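Local coordinates for folylpolyglutamate synthase protein FOLC (Mycobacterium tuberculosis, PDB 2VOS) that probably adds L-glutamate to dihydropteroate and to tetrahydrofolates in ATP-dependent, magnesium-requiring steps, building dihydrofolate and folylpolyglutamates, at residues E106-D111 / F160-D165; S59-Y64 / T184-A189; Q29-L34 / A118-T123; H90-R95 / D165-V170. All blocks are in the same frame, centred on the assembly; numbering follows the deposited sequence.

Contact 1 (E106-D111 / F160-D165); sequences ERISID and FAAFAD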
loop_
_atom_site.group_PDB
_atom_site.type_symbol
_atom_site.label_atom_id
_atom_site.label_comp_id
_atom_site.label_asym_id
_atom_site.label_seq_id
_atom_site.Cartn_x
_atom_site.Cartn_y
_atom_site.Cartn_z
ATOM N N GLU A 106 11.055 3.691 5.067
ATOM C CA GLU A 106 9.766 4.143 4.561
ATOM C C GLU A 106 8.649 3.662 5.484
ATOM O O GLU A 106 7.523 4.154 5.408
ATOM C CB GLU A 106 9.462 3.530 3.188
ATOM C CG GLU A 106 10.269 4.133 2.022
ATOM C CD GLU A 106 10.251 3.159 0.830
ATOM O OE1 GLU A 106 9.157 2.608 0.520
ATOM O OE2 GLU A 106 11.335 2.884 0.263
ATOM N N ARG A 107 8.936 2.618 6.238
ATOM C CA ARG A 107 7.879 1.973 7.082
ATOM C C ARG A 107 7.535 2.796 8.310
ATOM O O ARG A 107 6.528 2.517 8.933
ATOM C CB ARG A 107 8.342 0.605 7.595
ATOM C CG ARG A 107 8.588 -0.354 6.393
ATOM C CD ARG A 107 9.329 -1.621 6.827
ATOM N NE ARG A 107 9.288 -2.601 5.711
ATOM C CZ ARG A 107 8.316 -3.522 5.519
ATOM N NH1 ARG A 107 7.273 -3.656 6.380
ATOM N NH2 ARG A 107 8.403 -4.342 4.455
ATOM N N ILE A 108 8.369 3.776 8.663
ATOM C CA ILE A 108 8.063 4.619 9.827
ATOM C C ILE A 108 8.278 6.058 9.442
ATOM O O ILE A 108 9.415 6.474 9.203
ATOM C CB ILE A 108 8.994 4.270 11.038
ATOM C CG1 ILE A 108 8.977 2.743 11.280
ATOM C CG2 ILE A 108 8.638 5.148 12.304
ATOM C CD1 ILE A 108 10.075 2.212 12.274
ATOM N N SER A 109 7.188 6.823 9.380
ATOM C CA SER A 109 7.227 8.196 8.977
ATOM C C SER A 109 6.689 9.046 10.088
ATOM O O SER A 109 5.769 8.627 10.799
ATOM C CB SER A 109 6.360 8.424 7.729
ATOM O OG SER A 109 6.892 7.651 6.630
ATOM N N ILE A 110 7.276 10.221 10.253
ATOM C CA ILE A 110 6.769 11.246 11.236
ATOM C C ILE A 110 6.654 12.536 10.446
ATOM O O ILE A 110 7.569 12.811 9.639
ATOM C CB ILE A 110 7.803 11.492 12.391
ATOM C CG1 ILE A 110 8.119 10.178 13.159
ATOM C CG2 ILE A 110 7.303 12.678 13.331
ATOM C CD1 ILE A 110 6.971 9.652 13.908
ATOM N N ASP A 111 5.533 13.240 10.598
ATOM C CA ASP A 111 5.283 14.513 9.945
ATOM C C ASP A 111 5.255 14.314 8.442
ATOM O O ASP A 111 5.646 15.217 7.727
ATOM C CB ASP A 111 6.404 15.525 10.258
ATOM C CG ASP A 111 6.505 15.860 11.763
ATOM O OD1 ASP A 111 5.450 16.193 12.370
ATOM O OD2 ASP A 111 7.641 15.813 12.320
ATOM N N PHE A 160 5.627 1.921 16.735
ATOM C CA PHE A 160 4.853 2.362 17.896
ATOM C C PHE A 160 5.728 3.089 18.913
ATOM O O PHE A 160 5.263 4.064 19.515
ATOM C CB PHE A 160 4.120 1.189 18.606
ATOM C CG PHE A 160 3.002 0.572 17.791
ATOM C CD1 PHE A 160 2.227 1.365 16.939
ATOM C CD2 PHE A 160 2.707 -0.783 17.886
ATOM C CE1 PHE A 160 1.202 0.835 16.166
ATOM C CE2 PHE A 160 1.605 -1.335 17.131
ATOM C CZ PHE A 160 0.873 -0.516 16.267
ATOM N N ALA A 161 6.947 2.582 19.138
ATOM C CA ALA A 161 7.922 3.249 20.068
ATOM C C ALA A 161 8.295 4.620 19.494
ATOM O O ALA A 161 8.363 5.643 20.198
ATOM C CB ALA A 161 9.180 2.373 20.186
ATOM N N ALA A 162 8.575 4.652 18.197
ATOM C CA ALA A 162 9.024 5.896 17.586
ATOM C C ALA A 162 7.880 6.919 17.664
ATOM O O ALA A 162 8.124 8.142 17.811
ATOM C CB ALA A 162 9.390 5.642 16.110
ATOM N N PHE A 163 6.627 6.473 17.539
ATOM C CA PHE A 163 5.530 7.443 17.570
ATOM C C PHE A 163 5.436 8.066 18.966
ATOM O O PHE A 163 5.072 9.241 19.095
ATOM C CB PHE A 163 4.165 6.803 17.205
ATOM C CG PHE A 163 4.109 6.265 15.781
ATOM C CD1 PHE A 163 5.015 6.730 14.811
ATOM C CD2 PHE A 163 3.161 5.291 15.426
ATOM C CE1 PHE A 163 4.937 6.232 13.496
ATOM C CE2 PHE A 163 3.061 4.796 14.121
ATOM C CZ PHE A 163 3.954 5.249 13.163
ATOM N N ALA A 164 5.689 7.260 19.998
ATOM C CA ALA A 164 5.677 7.783 21.387
ATOM C C ALA A 164 6.928 8.663 21.681
ATOM O O ALA A 164 6.835 9.638 22.434
ATOM C CB ALA A 164 5.566 6.609 22.399
ATOM N N ASP A 165 8.089 8.286 21.125
ATOM C CA ASP A 165 9.331 9.087 21.211
ATOM C C ASP A 165 9.187 10.454 20.609
ATOM O O ASP A 165 9.854 11.385 21.055
ATOM C CB ASP A 165 10.481 8.399 20.424
ATOM C CG ASP A 165 10.985 7.120 21.106
ATOM O OD1 ASP A 165 10.752 6.932 22.331
ATOM O OD2 ASP A 165 11.630 6.295 20.410
#
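The phenyl ring of F163 is the flat group here. At its edge, near the ring plane, sits the terminal methyl of I110, with CD1 3.6 Å from F163 CD1. I108 CG2 and the carbonyl oxygen of S109 come in obliquely and gather at one ring atom: F163 CE1 lies 4.0 Å from I108 CG2 and 3.7 Å from S109 O. This is helix 151-165 packing against strand 108-110, near one edge of the mixed sheet of the ATP-binding domain; the two short axes run 15° apart at 9.1 Å. F163 has CG anti to its carbonyl carbon (chi1 -64°), which lets a side chain leaving the helix obliquely bring the CD1-CE1 side of the ring to the strand. One residue earlier, A162 points toward the strand and its CB meets I108 CG2 at 3.9 Å. I108 also packs on M158 and A159 of the same helix, and F163 touches T96 of the neighbouring strand. S109 O is probably hydrogen-bonded to the backbone N of R95 in strand 93-96. No hydrogen bond joins the two segments, so apolar side-chain packing, largely buried, holds helix to strand, while the strand's backbone is bonded to its sheet neighbours.

Contact 2 (S59-Y64 / T184-A189); sequences SPQRSY and TNVINA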
loop_
_atom_site.group_PDB
_atom_site.type_symbol
_atom_site.label_atom_id
_atom_site.label_comp_id
_atom_site.label_asym_id
_atom_site.label_seq_id
_atom_site.Cartn_x
_atom_site.Cartn_y
_atom_site.Cartn_z
ATOM N N SER A 59 3.502 0.112 26.829
ATOM C CA SER A 59 2.267 0.320 26.005
ATOM C C SER A 59 2.259 1.650 25.230
ATOM O O SER A 59 1.273 2.390 25.238
ATOM C CB SER A 59 0.976 0.170 26.851
ATOM O OG SER A 59 0.895 -1.163 27.355
ATOM N N PRO A 60 3.376 1.961 24.538
ATOM C CA PRO A 60 3.446 3.200 23.772
ATOM C C PRO A 60 2.291 3.332 22.768
ATOM O O PRO A 60 1.813 4.451 22.459
ATOM C CB PRO A 60 4.823 3.083 23.084
ATOM C CG PRO A 60 5.052 1.526 22.968
ATOM C CD PRO A 60 4.573 1.114 24.343
ATOM N N GLN A 61 1.810 2.192 22.263
ATOM C CA GLN A 61 0.826 2.179 21.178
ATOM C C GLN A 61 -0.528 2.534 21.732
ATOM O O GLN A 61 -1.466 2.779 20.966
ATOM C CB GLN A 61 0.799 0.805 20.468
ATOM C CG GLN A 61 -0.147 -0.247 21.147
ATOM C CD GLN A 61 0.372 -0.846 22.473
ATOM O OE1 GLN A 61 1.404 -0.469 22.958
ATOM N NE2 GLN A 61 -0.367 -1.805 23.034
ATOM N N ARG A 62 -0.632 2.690 23.045
ATOM C CA ARG A 62 -1.881 3.206 23.614
ATOM C C ARG A 62 -1.792 4.679 24.021
ATOM O O ARG A 62 -2.759 5.207 24.603
ATOM C CB ARG A 62 -2.340 2.332 24.813
ATOM C CG ARG A 62 -2.666 0.888 24.314
ATOM C CD ARG A 62 -3.464 0.032 25.298
ATOM N NE ARG A 62 -3.588 -1.322 24.731
ATOM C CZ ARG A 62 -4.530 -1.685 23.861
ATOM N NH1 ARG A 62 -4.550 -2.922 23.378
ATOM N NH2 ARG A 62 -5.457 -0.807 23.495
ATOM N N SER A 63 -0.677 5.365 23.686
ATOM C CA SER A 63 -0.505 6.751 24.188
ATOM C C SER A 63 -0.855 7.805 23.103
ATOM O O SER A 63 -0.740 9.002 23.380
ATOM C CB SER A 63 0.933 7.000 24.683
ATOM O OG SER A 63 1.906 6.822 23.612
ATOM N N TYR A 64 -1.423 7.382 21.981
ATOM C CA TYR A 64 -1.952 8.304 20.988
ATOM C C TYR A 64 -3.056 7.512 20.355
ATOM O O TYR A 64 -3.067 6.283 20.404
ATOM C CB TYR A 64 -0.877 8.666 19.918
ATOM C CG TYR A 64 0.040 7.469 19.619
ATOM C CD1 TYR A 64 -0.353 6.435 18.769
ATOM C CD2 TYR A 64 1.267 7.386 20.219
ATOM C CE1 TYR A 64 0.466 5.320 18.545
ATOM C CE2 TYR A 64 2.123 6.291 19.995
ATOM C CZ TYR A 64 1.711 5.277 19.196
ATOM O OH TYR A 64 2.597 4.270 19.006
ATOM N N THR A 184 -0.166 -5.296 14.167
ATOM C CA THR A 184 -0.617 -3.924 14.458
ATOM C C THR A 184 -1.893 -3.951 15.302
ATOM O O THR A 184 -2.324 -2.914 15.800
ATOM C CB THR A 184 -0.970 -3.132 13.131
ATOM O OG1 THR A 184 -1.973 -3.845 12.374
ATOM C CG2 THR A 184 0.294 -2.993 12.237
ATOM N N ASN A 185 -2.505 -5.127 15.446
ATOM C CA ASN A 185 -3.860 -5.157 16.012
ATOM C C ASN A 185 -3.844 -5.136 17.561
ATOM O O ASN A 185 -4.532 -5.901 18.198
ATOM C CB ASN A 185 -4.650 -6.345 15.471
ATOM C CG ASN A 185 -6.152 -6.181 15.664
ATOM O OD1 ASN A 185 -6.652 -5.054 15.687
ATOM N ND2 ASN A 185 -6.873 -7.291 15.790
ATOM N N VAL A 186 -3.077 -4.235 18.147
ATOM C CA VAL A 186 -2.989 -4.096 19.580
ATOM C C VAL A 186 -3.276 -2.636 19.939
ATOM O O VAL A 186 -2.830 -2.165 20.995
ATOM C CB VAL A 186 -1.527 -4.447 20.087
ATOM C CG1 VAL A 186 -1.342 -5.920 20.052
ATOM C CG2 VAL A 186 -0.444 -3.765 19.203
ATOM N N ILE A 187 -3.991 -1.912 19.059
ATOM C CA ILE A 187 -4.204 -0.484 19.246
ATOM C C ILE A 187 -5.643 -0.006 19.540
ATOM O O ILE A 187 -5.811 1.182 19.995
ATOM C CB ILE A 187 -3.670 0.318 18.077
ATOM C CG1 ILE A 187 -4.199 -0.217 16.734
ATOM C CG2 ILE A 187 -2.171 0.252 18.122
ATOM C CD1 ILE A 187 -3.693 0.640 15.495
ATOM N N ASN A 188 -6.654 -0.877 19.298
ATOM C CA ASN A 188 -8.029 -0.543 19.631
ATOM C C ASN A 188 -8.381 0.786 18.939
ATOM O O ASN A 188 -8.893 1.683 19.568
ATOM C CB ASN A 188 -8.148 -0.429 21.161
ATOM C CG ASN A 188 -9.584 -0.360 21.659
ATOM O OD1 ASN A 188 -10.517 -0.850 21.015
ATOM N ND2 ASN A 188 -9.767 0.233 22.831
ATOM N N ALA A 189 -8.124 0.907 17.637
ATOM C CA ALA A 189 -8.226 2.188 16.977
ATOM C C ALA A 189 -9.646 2.762 17.020
ATOM O O ALA A 189 -10.630 2.027 16.787
ATOM C CB ALA A 189 -7.743 2.080 15.570
#
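Q61 lays its CB and CG over the CG2 methyl of I187, with Q61 CG 3.7 Å from I187 CG2. Two loops of the nucleotide-binding alpha/beta domain meet here: a 3-10 turn that leads into strand 66-70, and the irregular chain that leads into strand 191-194, next to it in the sheet. Q61 CG takes the crowded position between backbone N and carbonyl carbon (chi1 86°), and the chain bends again at chi2. That double bend folds the amide back over V186, where Q61 NE2 gives a hydrogen bond of 3.2 Å to V186 O. The acceptor lies in the amide plane of Q61 and the donor in the carbonyl plane of V186, so both flat groups are well set for the bond. The aliphatic part of Q61 crosses V186 at about a right angle, Q61 CG 4.0 Å from V186 CG2. F160 of helix 151-165 packs on all three of Q61, V186 and I187. The extended arm of R62 reaches over the same carbonyl: V186 O lies above one face of the guanidinium, 3.0 Å from R62 NH1, at an angle too poor for a hydrogen bond. At the guanidinium edge, R62 NH2 stops 3.6 Å from N188 CB.

Contact 3 (Q29-L34 / A118-T123); sequences QVEHLL and AQYVAT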
loop_
_atom_site.group_PDB
_atom_site.type_symbol
_atom_site.label_atom_id
_atom_site.label_comp_id
_atom_site.label_asym_id
_atom_site.label_seq_id
_atom_site.Cartn_x
_atom_site.Cartn_y
_atom_site.Cartn_z
ATOM N N GLN A 29 23.260 -3.089 8.778
ATOM C CA GLN A 29 23.523 -4.016 9.872
ATOM C C GLN A 29 22.204 -4.427 10.554
ATOM O O GLN A 29 21.949 -5.614 10.814
ATOM C CB GLN A 29 24.367 -3.281 10.904
ATOM C CG GLN A 29 25.509 -3.999 11.527
ATOM C CD GLN A 29 26.525 -2.996 12.090
ATOM O OE1 GLN A 29 26.222 -2.217 12.997
ATOM N NE2 GLN A 29 27.718 -2.998 11.530
ATOM N N VAL A 30 21.370 -3.445 10.896
ATOM C CA VAL A 30 20.089 -3.793 11.508
ATOM C C VAL A 30 19.246 -4.707 10.641
ATOM O O VAL A 30 18.640 -5.680 11.158
ATOM C CB VAL A 30 19.293 -2.561 11.949
ATOM C CG1 VAL A 30 17.796 -2.969 12.368
ATOM C CG2 VAL A 30 20.067 -1.827 13.084
ATOM N N GLU A 31 19.176 -4.407 9.333
ATOM C CA GLU A 31 18.297 -5.183 8.421
ATOM C C GLU A 31 18.819 -6.637 8.283
ATOM O O GLU A 31 18.019 -7.609 8.159
ATOM C CB GLU A 31 18.265 -4.548 7.024
ATOM C CG GLU A 31 17.448 -3.293 6.995
ATOM C CD GLU A 31 16.041 -3.608 7.412
ATOM O OE1 GLU A 31 15.303 -4.164 6.595
ATOM O OE2 GLU A 31 15.667 -3.319 8.561
ATOM N N HIS A 32 20.150 -6.759 8.243
ATOM C CA HIS A 32 20.804 -8.092 8.192
ATOM C C HIS A 32 20.343 -8.958 9.388
ATOM O O HIS A 32 20.018 -10.129 9.216
ATOM C CB HIS A 32 22.334 -7.962 8.174
ATOM C CG HIS A 32 23.053 -9.266 7.943
ATOM N ND1 HIS A 32 22.832 -10.059 6.832
ATOM C CD2 HIS A 32 23.982 -9.916 8.685
ATOM C CE1 HIS A 32 23.593 -11.136 6.897
ATOM N NE2 HIS A 32 24.301 -11.076 8.011
ATOM N N LEU A 33 20.292 -8.374 10.591
ATOM C CA LEU A 33 19.783 -9.104 11.749
ATOM C C LEU A 33 18.316 -9.433 11.598
ATOM O O LEU A 33 17.918 -10.567 11.861
ATOM C CB LEU A 33 19.916 -8.314 13.067
ATOM C CG LEU A 33 21.328 -8.075 13.578
ATOM C CD1 LEU A 33 21.199 -7.264 14.879
ATOM C CD2 LEU A 33 22.046 -9.392 13.780
ATOM N N LEU A 34 17.500 -8.420 11.261
ATOM C CA LEU A 34 16.058 -8.597 11.206
ATOM C C LEU A 34 15.763 -9.668 10.155
ATOM O O LEU A 34 14.835 -10.449 10.339
ATOM C CB LEU A 34 15.312 -7.276 10.872
ATOM C CG LEU A 34 15.344 -6.198 11.960
ATOM C CD1 LEU A 34 14.609 -4.964 11.485
ATOM C CD2 LEU A 34 14.600 -6.771 13.134
ATOM N N ALA A 118 19.542 6.964 10.734
ATOM C CA ALA A 118 20.053 7.030 12.104
ATOM C C ALA A 118 18.913 6.813 13.164
ATOM O O ALA A 118 19.043 6.070 14.141
ATOM C CB ALA A 118 20.790 8.392 12.279
ATOM N N GLN A 119 17.771 7.435 12.939
ATOM C CA GLN A 119 16.659 7.323 13.844
ATOM C C GLN A 119 16.128 5.905 13.798
ATOM O O GLN A 119 15.610 5.426 14.816
ATOM C CB GLN A 119 15.546 8.256 13.397
ATOM C CG GLN A 119 15.742 9.691 13.892
ATOM C CD GLN A 119 15.145 10.806 12.988
ATOM O OE1 GLN A 119 14.498 10.584 11.936
ATOM N NE2 GLN A 119 15.401 12.027 13.409
ATOM N N TYR A 120 16.170 5.256 12.611
ATOM C CA TYR A 120 15.611 3.888 12.475
ATOM C C TYR A 120 16.451 2.948 13.324
ATOM O O TYR A 120 15.935 2.111 14.080
ATOM C CB TYR A 120 15.630 3.496 10.998
ATOM C CG TYR A 120 15.181 2.089 10.622
ATOM C CD1 TYR A 120 13.856 1.838 10.253
ATOM C CD2 TYR A 120 16.075 1.018 10.585
ATOM C CE1 TYR A 120 13.424 0.537 9.868
ATOM C CE2 TYR A 120 15.626 -0.329 10.189
ATOM C CZ TYR A 120 14.311 -0.519 9.832
ATOM O OH TYR A 120 13.836 -1.765 9.421
ATOM N N VAL A 121 17.773 3.064 13.172
ATOM C CA VAL A 121 18.733 2.285 13.993
ATOM C C VAL A 121 18.561 2.589 15.489
ATOM O O VAL A 121 18.506 1.660 16.271
ATOM C CB VAL A 121 20.211 2.556 13.532
ATOM C CG1 VAL A 121 21.234 1.945 14.458
ATOM C CG2 VAL A 121 20.401 2.034 12.092
ATOM N N ALA A 122 18.485 3.882 15.892
ATOM C CA ALA A 122 18.324 4.227 17.308
ATOM C C ALA A 122 17.025 3.629 17.850
ATOM O O ALA A 122 16.975 3.204 18.979
ATOM C CB ALA A 122 18.302 5.759 17.499
ATOM N N THR A 123 15.966 3.608 17.040
ATOM C CA THR A 123 14.696 3.019 17.488
ATOM C C THR A 123 14.841 1.521 17.731
ATOM O O THR A 123 14.410 1.022 18.749
ATOM C CB THR A 123 13.555 3.334 16.491
ATOM O OG1 THR A 123 13.453 4.759 16.387
ATOM C CG2 THR A 123 12.222 2.808 16.978
#
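Y120 holds CG anti to its backbone N (chi1 176°), which sends the ring out from helix 117-140 toward helix 23-34; E31 answers with CG anti to its carbonyl carbon and a second bend at chi2 that turns the carboxylate back to the phenol. The setting is a helix-helix packing in which the two short segments cross at 46°, their axes 10.8 Å apart at closest approach. The hydroxyl Y120 OH donates a short hydrogen bond to E31 OE2, 2.6 Å long. The oxygen sits at the ring edge, near the ring plane, while the hydroxyl approaches from above the plane of the carboxylate. The carboxylate and ring planes stand 64° apart. E31 is buried, and its other oxygen, OE1, forms a salt bridge with K151 at the start of helix 151-165; that positive charge probably helps keep the carboxylate ionised. One glutamate therefore ties three helices together, gripped at both oxygens. Beside the polar bond the packing is apolar. V30 points toward the other helix, and its CG1 comes obliquely to Y120 CE2 at 4.1 Å. P104, L27, L155 and M158 also pack on Y120. L34 comes tip to tip with the phenol, its CD1 3.9 Å from Y120 OH. The other methyl of V30 serves the neighbouring valine: V30 CG2 and V121 CG2 touch at 4.0 Å, where the two backbones are nearest.

Contact 4 (H90-R95 / D165-V170); sequences HRRTGR and DAPVDV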
loop_
_atom_site.group_PDB
_atom_site.type_symbol
_atom_site.label_atom_id
_atom_site.label_comp_id
_atom_site.label_asym_id
_atom_site.label_seq_id
_atom_site.Cartn_x
_atom_site.Cartn_y
_atom_site.Cartn_z
ATOM N N HIS A 90 -2.884 20.372 10.553
ATOM C CA HIS A 90 -1.851 20.769 11.514
ATOM C C HIS A 90 -1.643 19.942 12.798
ATOM O O HIS A 90 -1.054 20.460 13.784
ATOM C CB HIS A 90 -2.056 22.218 11.867
ATOM C CG HIS A 90 -2.310 23.044 10.654
ATOM N ND1 HIS A 90 -1.306 23.352 9.765
ATOM C CD2 HIS A 90 -3.460 23.552 10.143
ATOM C CE1 HIS A 90 -1.820 24.073 8.780
ATOM N NE2 HIS A 90 -3.118 24.231 9.007
ATOM N N ARG A 91 -2.090 18.682 12.761
ATOM C CA ARG A 91 -1.712 17.702 13.816
ATOM C C ARG A 91 -0.479 16.914 13.368
ATOM O O ARG A 91 -0.291 16.643 12.179
ATOM C CB ARG A 91 -2.859 16.728 14.079
ATOM C CG ARG A 91 -3.898 17.252 15.102
ATOM C CD ARG A 91 -4.528 18.599 14.693
ATOM N NE ARG A 91 -5.786 18.818 15.455
ATOM C CZ ARG A 91 -6.789 19.587 15.050
ATOM N NH1 ARG A 91 -6.713 20.243 13.881
ATOM N NH2 ARG A 91 -7.875 19.677 15.784
ATOM N N ARG A 92 0.354 16.537 14.320
ATOM C CA ARG A 92 1.586 15.903 14.018
ATOM C C ARG A 92 1.285 14.444 13.852
ATOM O O ARG A 92 0.623 13.836 14.727
ATOM C CB ARG A 92 2.548 16.127 15.181
ATOM C CG ARG A 92 3.879 15.631 14.869
ATOM C CD ARG A 92 4.915 16.090 15.898
ATOM N NE ARG A 92 6.145 15.909 15.204
ATOM C CZ ARG A 92 7.276 15.623 15.799
ATOM N NH1 ARG A 92 8.356 15.497 15.068
ATOM N NH2 ARG A 92 7.302 15.523 17.124
ATOM N N THR A 93 1.691 13.870 12.713
ATOM C CA THR A 93 1.330 12.461 12.479
ATOM C C THR A 93 2.519 11.486 12.620
ATOM O O THR A 93 3.694 11.855 12.463
ATOM C CB THR A 93 0.831 12.227 11.026
ATOM O OG1 THR A 93 1.820 12.763 10.135
ATOM C CG2 THR A 93 -0.533 12.910 10.808
ATOM N N GLY A 94 2.195 10.243 12.904
ATOM C CA GLY A 94 3.160 9.153 12.648
ATOM C C GLY A 94 2.411 8.221 11.718
ATOM O O GLY A 94 1.187 8.074 11.829
ATOM N N ARG A 95 3.127 7.578 10.800
ATOM C CA ARG A 95 2.476 6.702 9.874
ATOM C C ARG A 95 3.359 5.450 9.667
ATOM O O ARG A 95 4.593 5.545 9.469
ATOM C CB ARG A 95 2.256 7.407 8.507
ATOM C CG ARG A 95 1.847 6.387 7.437
ATOM C CD ARG A 95 1.397 7.059 6.122
ATOM N NE ARG A 95 2.187 8.263 5.729
ATOM C CZ ARG A 95 3.358 8.214 5.079
ATOM N NH1 ARG A 95 3.954 7.025 4.803
ATOM N NH2 ARG A 95 3.939 9.346 4.700
ATOM N N ASP A 165 8.089 8.286 21.125
ATOM C CA ASP A 165 9.331 9.087 21.211
ATOM C C ASP A 165 9.187 10.454 20.609
ATOM O O ASP A 165 9.854 11.385 21.055
ATOM C CB ASP A 165 10.481 8.399 20.424
ATOM C CG ASP A 165 10.985 7.120 21.106
ATOM O OD1 ASP A 165 10.752 6.932 22.331
ATOM O OD2 ASP A 165 11.630 6.295 20.410
ATOM N N ALA A 166 8.354 10.587 19.554
ATOM C CA ALA A 166 8.356 11.841 18.756
ATOM C C ALA A 166 7.979 13.107 19.542
ATOM O O ALA A 166 8.728 14.121 19.488
ATOM C CB ALA A 166 7.472 11.701 17.471
ATOM N N PRO A 167 6.787 13.136 20.178
ATOM C CA PRO A 167 5.654 12.241 20.069
ATOM C C PRO A 167 4.737 12.734 18.987
ATOM O O PRO A 167 4.893 13.842 18.542
ATOM C CB PRO A 167 4.927 12.423 21.428
ATOM C CG PRO A 167 5.215 13.813 21.814
ATOM C CD PRO A 167 6.531 14.222 21.152
ATOM N N VAL A 168 3.752 11.948 18.598
ATOM C CA VAL A 168 2.807 12.352 17.570
ATOM C C VAL A 168 1.444 12.696 18.215
ATOM O O VAL A 168 1.208 12.392 19.395
ATOM C CB VAL A 168 2.616 11.235 16.515
ATOM C CG1 VAL A 168 3.984 10.820 15.883
ATOM C CG2 VAL A 168 1.940 10.021 17.118
ATOM N N ASP A 169 0.578 13.381 17.469
ATOM C CA ASP A 169 -0.829 13.600 17.902
ATOM C C ASP A 169 -1.726 12.426 17.417
ATOM O O ASP A 169 -2.715 12.066 18.083
ATOM C CB ASP A 169 -1.390 14.895 17.274
ATOM C CG ASP A 169 -0.718 16.097 17.775
ATOM O OD1 ASP A 169 -0.422 16.102 18.977
ATOM O OD2 ASP A 169 -0.488 17.045 16.971
ATOM N N VAL A 170 -1.403 11.867 16.263
ATOM C CA VAL A 170 -2.233 10.827 15.631
ATOM C C VAL A 170 -1.353 9.862 14.872
ATOM O O VAL A 170 -0.419 10.267 14.123
ATOM C CB VAL A 170 -3.232 11.413 14.543
ATOM C CG1 VAL A 170 -4.218 10.295 14.108
ATOM C CG2 VAL A 170 -4.000 12.675 15.095
HETATM O O HOH W 1 10.406 14.812 17.307
#
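This is the entry into a parallel pairing of the central sheet, where strand 93-96 comes alongside the start of strand 170-174, with T93 and V170 forming the bridge. G94 N donates to V170 O at 2.9 Å, in the carbonyl plane, and V170 N donates back to R92 O at 3.2 Å, so V170 is bonded through both its backbone groups to the residues flanking T93. R92 O accepts a second hydrogen bond, from D169 N, 2.8 Å away and above the carbonyl plane; one oxygen is gripped by two successive amides just where the chain enters the strand. D169 also uses its side chain: with CG anti to the carbonyl carbon, its carboxylate swings back and OD2 accepts from R92 N at 2.8 Å along a nearly straight line (175°), the N-H meeting OD2 from above the carboxylate plane. Backbone N and O of R92 are thus both held by D169. The R92 side chain runs extended from CG to NE, with CG anti to the backbone N (chi1 -174°), and carries the guanidinium over the loop that holds the cis peptide before P167. There NH2 makes weak bonds to A166 O (3.1 Å) and P167 O, and a water bridges NH1 and A166 O. The firmer partner of this guanidinium is D111, a salt bridge from beside strand 108-110. V168 CG1 comes to 3.5 Å from G94 N, a close approach on a residue with no side chain. A parallel pair of neighbouring strands, far apart in sequence, is typical of the P-loop NTPase-type sheet of the Mur ligase middle domain.

In the fold
Contacts 1, 2 and 4 lie close together in the central sheet domain. Contacts 1 and 4 are about 8 Å apart between centres, meet through neighbouring strands 93-96 and 108-110, and share D165. Contact 2 lies about 13 Å from contact 1 and 14 Å from contact 4, centre to centre; its Y64 probably bonds F160 O of contact 1 and packs on V168 of contact 4. The centre of contact 3 lies about 14 Å from contact 1 but 22 and 21 Å from contacts 2 and 4, and it joins contact 1 where T123 meets A162. Along the chain, contact 2 encloses contact 4, which encloses contact 1, while contact 3 crosses all three. Helix 151-165 thus links sheet, loops and outer helices into one body.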